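Local coordinates for protein potential RNA-dependent RNA polymerase (Human picobirnavirus, PDB 5I62) that synthesises RNA from an RNA template as a viral RNA-dependent RNA polymerase, taking part in both transcription and genome replication, at residues T260-S263 / K264-Q267; K388-S392 / K393-T397. All blocks are in the same frame, centred on the assembly; numbering follows the deposited sequence.

Contact 1: T260-S263 / K264-Q267; sequences TDFS and KFDQ
The backbone N of Phe265 donates a 2.8 Å hydrogen bond to water 1, which in turn donates one to the carbonyl O of Phe262 at 3.0 Å. The turn between the two phenylalanines is thus bridged by solvent, with no direct hydrogen bond between its two sides. Lys264, at the bend, has backbone angles in the left-handed helical region. From the two ends of the turn the aromatic side chains run side by side and point the same way. Their rings form a face-to-face stack, with centroids of Phe262 and Phe265 4.4 Å apart and planes inclined by only 24°. The approach is closest near the roots: Phe265 CD1 lies over one face of Phe262, displaced toward the rim and 3.7 Å from its CG, while the CB atoms of the two residues also meet at 3.7 Å. Different first torsions make this possible on a turning backbone: CG of Phe262 sits opposite its own carbonyl carbon (chi1 -71°), whereas CG of Phe265 swings opposite its N (chi1 -171°). His335 of helix 327-345 meets Phe262 edge-to-face, and Phe265 packs against Asp359 of the Gly-Asp-Asp sequence. Asp261 and Asp266 match the DX4D signature of polymerase motif A; in related enzymes the first aspartate binds the catalytic metal ions and the second helps recognise the incoming ribose. The paired phenylalanines belong to this motif A turn.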
loop_
_atom_site.group_PDB
_atom_site.type_symbol
_atom_site.label_atom_id
_atom_site.label_comp_id
_atom_site.label_asym_id
_atom_site.label_seq_id
_atom_site.Cartn_x
_atom_site.Cartn_y
_atom_site.Cartn_z
ATOM N N THR A 260 6.345 10.757 10.006
ATOM C CA THR A 260 5.806 11.715 9.065
ATOM C C THR A 260 4.484 11.218 8.507
ATOM O O THR A 260 4.138 10.040 8.601
ATOM C CB THR A 260 6.801 11.979 7.933
ATOM O OG1 THR A 260 7.269 10.733 7.420
ATOM C CG2 THR A 260 7.998 12.782 8.454
ATOM N N ASP A 261 3.754 12.130 7.879
ATOM C CA ASP A 261 2.545 11.718 7.195
ATOM C C ASP A 261 2.285 12.666 6.029
ATOM O O ASP A 261 2.380 13.888 6.199
ATOM C CB ASP A 261 1.384 11.730 8.177
ATOM C CG ASP A 261 0.085 11.335 7.521
ATOM O OD1 ASP A 261 -0.323 10.184 7.568
ATOM O OD2 ASP A 261 -0.503 12.168 6.829
ATOM N N PHE A 262 1.955 12.110 4.858
ATOM C CA PHE A 262 1.627 12.859 3.648
ATOM C C PHE A 262 0.120 12.828 3.389
ATOM O O PHE A 262 -0.551 11.818 3.629
ATOM C CB PHE A 262 2.352 12.302 2.436
ATOM C CG PHE A 262 3.809 12.564 2.437
ATOM C CD1 PHE A 262 4.316 13.803 2.067
ATOM C CD2 PHE A 262 4.681 11.559 2.781
ATOM C CE1 PHE A 262 5.683 14.028 2.042
ATOM C CE2 PHE A 262 6.028 11.761 2.762
ATOM C CZ PHE A 262 6.547 13.002 2.395
ATOM N N SER A 263 -0.421 13.968 2.970
ATOM C CA SER A 263 -1.777 14.019 2.439
ATOM C C SER A 263 -1.691 13.795 0.937
ATOM O O SER A 263 -1.060 14.588 0.229
ATOM C CB SER A 263 -2.462 15.351 2.743
ATOM O OG SER A 263 -2.634 15.515 4.143
ATOM N N LYS A 264 -2.312 12.715 0.456
ATOM C CA LYS A 264 -2.452 12.490 -0.980
ATOM C C LYS A 264 -1.083 12.454 -1.670
ATOM O O LYS A 264 -0.821 13.185 -2.622
ATOM C CB LYS A 264 -3.354 13.564 -1.590
ATOM C CG LYS A 264 -4.808 13.470 -1.120
ATOM C CD LYS A 264 -5.621 14.603 -1.734
ATOM C CE LYS A 264 -7.094 14.278 -1.808
ATOM N NZ LYS A 264 -7.619 13.791 -0.515
ATOM N N PHE A 265 -0.189 11.622 -1.134
ATOM C CA PHE A 265 1.178 11.558 -1.632
ATOM C C PHE A 265 1.210 11.201 -3.110
ATOM O O PHE A 265 1.881 11.868 -3.901
ATOM C CB PHE A 265 1.975 10.539 -0.822
ATOM C CG PHE A 265 3.456 10.544 -1.103
ATOM C CD1 PHE A 265 4.170 11.725 -1.165
ATOM C CD2 PHE A 265 4.134 9.357 -1.304
ATOM C CE1 PHE A 265 5.545 11.717 -1.415
ATOM C CE2 PHE A 265 5.500 9.346 -1.540
ATOM C CZ PHE A 265 6.203 10.526 -1.603
ATOM N N ASP A 266 0.501 10.129 -3.494
ATOM C CA ASP A 266 0.466 9.709 -4.891
ATOM C C ASP A 266 0.078 10.871 -5.794
ATOM O O ASP A 266 0.702 11.106 -6.839
ATOM C CB ASP A 266 -0.536 8.558 -5.083
ATOM C CG ASP A 266 -0.141 7.283 -4.341
ATOM O OD1 ASP A 266 0.922 7.247 -3.695
ATOM O OD2 ASP A 266 -0.915 6.302 -4.412
ATOM N N GLN A 267 -0.975 11.589 -5.404
ATOM C CA GLN A 267 -1.515 12.667 -6.224
ATOM C C GLN A 267 -0.502 13.792 -6.413
ATOM O O GLN A 267 -0.504 14.462 -7.450
ATOM C CB GLN A 267 -2.798 13.206 -5.598
ATOM C CG GLN A 267 -3.994 12.232 -5.533
ATOM C CD GLN A 267 -3.986 11.321 -4.313
ATOM O OE1 GLN A 267 -2.930 10.977 -3.776
ATOM N NE2 GLN A 267 -5.178 10.938 -3.860
HETATM O O HOH W 1 -0.607 10.043 1.188
#

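Contact 2: K388-S392 / K393-T397; sequences KQYVS and KQDCT
Tyr390 and Asp395 meet across a chain reversal between two strands of different sheets, 390-392 and 395-397, whose bend is an ST turn at Ser392. The strand directions are 160° apart and their axes approach to 6.5 Å. The two side chains cross at about a right angle, yet the phenol ring and the carboxylate are nearly coplanar, 16° apart. Asp395 therefore comes to the ring edge: OD1 accepts a 2.5 Å hydrogen bond from Tyr390 OH through its syn lone pair and lies 3.1 Å from Tyr390 CE2. The carboxylate reaches this position with CG lodged between its own N and carbonyl carbon (chi1 64°). Its other oxygen, OD2, is also bonded to Thr64, so both oxygens are engaged and the carboxylate's rotation is restrained.

Ser392 organises the bend itself. With OG opposite its own N, the hydroxyl accepts hydrogen bonds from two backbone N-H groups, Gln394 N at 3.1 Å, the bond that defines the ST turn, and Asp395 N at 3.0 Å. Strand 390-392 meanwhile pairs with strand 257-261, and strand 395-398 with strand 401-404. Water 2 joins the two halves again, 2.7 Å from Ser392 OG and donating to Asp395 OD2 at 2.7 Å.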
loop_
_atom_site.group_PDB
_atom_site.type_symbol
_atom_site.label_atom_id
_atom_site.label_comp_id
_atom_site.label_asym_id
_atom_site.label_seq_id
_atom_site.Cartn_x
_atom_site.Cartn_y
_atom_site.Cartn_z
ATOM N N LYS A 388 -0.715 16.081 11.838
ATOM C CA LYS A 388 -0.698 14.637 11.754
ATOM C C LYS A 388 0.701 14.059 11.847
ATOM O O LYS A 388 0.845 12.835 11.845
ATOM C CB LYS A 388 -1.367 14.206 10.460
ATOM C CG LYS A 388 -0.471 14.281 9.285
ATOM C CD LYS A 388 -1.289 14.283 8.098
ATOM C CE LYS A 388 -0.804 15.393 7.483
ATOM N NZ LYS A 388 -1.295 15.492 6.021
ATOM N N GLN A 389 1.731 14.901 11.862
ATOM C CA GLN A 389 3.052 14.405 12.179
ATOM C C GLN A 389 3.048 13.990 13.644
ATOM O O GLN A 389 2.260 14.496 14.446
ATOM C CB GLN A 389 4.108 15.476 11.910
ATOM C CG GLN A 389 3.912 16.260 10.603
ATOM C CD GLN A 389 3.791 15.383 9.365
ATOM O OE1 GLN A 389 4.676 14.575 9.070
ATOM N NE2 GLN A 389 2.710 15.571 8.607
ATOM N N TYR A 390 3.904 13.038 13.990
ATOM C CA TYR A 390 4.006 12.581 15.366
ATOM C C TYR A 390 5.469 12.573 15.791
ATOM O O TYR A 390 6.349 12.198 15.013
ATOM C CB TYR A 390 3.388 11.179 15.557
ATOM C CG TYR A 390 3.542 10.668 16.977
ATOM C CD1 TYR A 390 2.702 11.121 17.998
ATOM C CD2 TYR A 390 4.543 9.765 17.306
ATOM C CE1 TYR A 390 2.850 10.668 19.307
ATOM C CE2 TYR A 390 4.696 9.301 18.602
ATOM C CZ TYR A 390 3.850 9.750 19.600
ATOM O OH TYR A 390 4.013 9.282 20.888
ATOM N N VAL A 391 5.713 12.992 17.031
ATOM C CA VAL A 391 7.051 13.230 17.556
ATOM C C VAL A 391 7.138 12.648 18.963
ATOM O O VAL A 391 6.221 12.820 19.769
ATOM C CB VAL A 391 7.362 14.744 17.542
ATOM C CG1 VAL A 391 8.539 15.048 18.351
ATOM C CG2 VAL A 391 7.586 15.239 16.128
ATOM N N SER A 392 8.236 11.959 19.257
ATOM C CA SER A 392 8.476 11.427 20.594
ATOM C C SER A 392 9.951 11.063 20.710
ATOM O O SER A 392 10.598 10.744 19.711
ATOM C CB SER A 392 7.578 10.206 20.872
ATOM O OG SER A 392 7.936 9.490 22.051
ATOM N N LYS A 393 10.478 11.108 21.936
ATOM C CA LYS A 393 11.818 10.574 22.177
ATOM C C LYS A 393 11.828 9.089 22.500
ATOM O O LYS A 393 12.881 8.458 22.379
ATOM C CB LYS A 393 12.522 11.316 23.322
ATOM C CG LYS A 393 12.768 12.784 23.053
ATOM C CD LYS A 393 13.618 13.423 24.141
ATOM C CE LYS A 393 13.635 14.936 23.955
ATOM N NZ LYS A 393 14.485 15.624 24.964
ATOM N N GLN A 394 10.695 8.514 22.920
ATOM C CA GLN A 394 10.669 7.135 23.405
ATOM C C GLN A 394 9.805 6.185 22.590
ATOM O O GLN A 394 9.911 4.969 22.788
ATOM C CB GLN A 394 10.186 7.061 24.863
ATOM C CG GLN A 394 10.886 7.994 25.861
ATOM C CD GLN A 394 10.302 9.400 25.849
ATOM O OE1 GLN A 394 9.258 9.662 25.216
ATOM N NE2 GLN A 394 10.972 10.322 26.553
ATOM N N ASP A 395 8.946 6.681 21.706
ATOM C CA ASP A 395 8.120 5.759 20.939
ATOM C C ASP A 395 7.891 6.310 19.538
ATOM O O ASP A 395 8.269 7.437 19.220
ATOM C CB ASP A 395 6.814 5.450 21.693
ATOM C CG ASP A 395 5.921 6.672 21.874
ATOM O OD1 ASP A 395 5.721 7.450 20.919
ATOM O OD2 ASP A 395 5.411 6.852 23.001
ATOM N N CYS A 396 7.263 5.490 18.695
ATOM C CA CYS A 396 6.963 5.915 17.337
ATOM C C CYS A 396 5.848 5.042 16.786
ATOM O O CYS A 396 5.527 3.989 17.335
ATOM C CB CYS A 396 8.207 5.849 16.434
ATOM S SG CYS A 396 8.870 4.174 16.232
ATOM N N THR A 397 5.249 5.510 15.705
ATOM C CA THR A 397 4.295 4.709 14.955
ATOM C C THR A 397 4.777 4.661 13.522
ATOM O O THR A 397 5.227 5.674 12.982
ATOM C CB THR A 397 2.872 5.281 15.035
ATOM O OG1 THR A 397 2.889 6.634 14.563
ATOM C CG2 THR A 397 2.368 5.269 16.471
HETATM O O HOH W 2 5.910 9.421 23.831
#

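Contact 1 comes first along the chain and contact 2 follows after more than a hundred residues, with their centres 18 Å apart. They meet through one four-stranded antiparallel sheet, in which strand 257-261, leading into contact 1, neighbours the edge strand 390-392 of contact 2. Gln389 OE1 probably accepts a hydrogen bond from Asp261 N (2.9 Å), and Lys388 makes a long, weak ion pair with Asp261. Strands 355-357 and 360-363, joined by the turn that carries the Gly-Asp-Asp sequence, complete the sheet. This arrangement matches the polymerase palm: the shared sheet probably brings the motif A turn and the Gly-Asp-Asp turn together, as in the active site of related polymerases, with contact 2 at its outer edge.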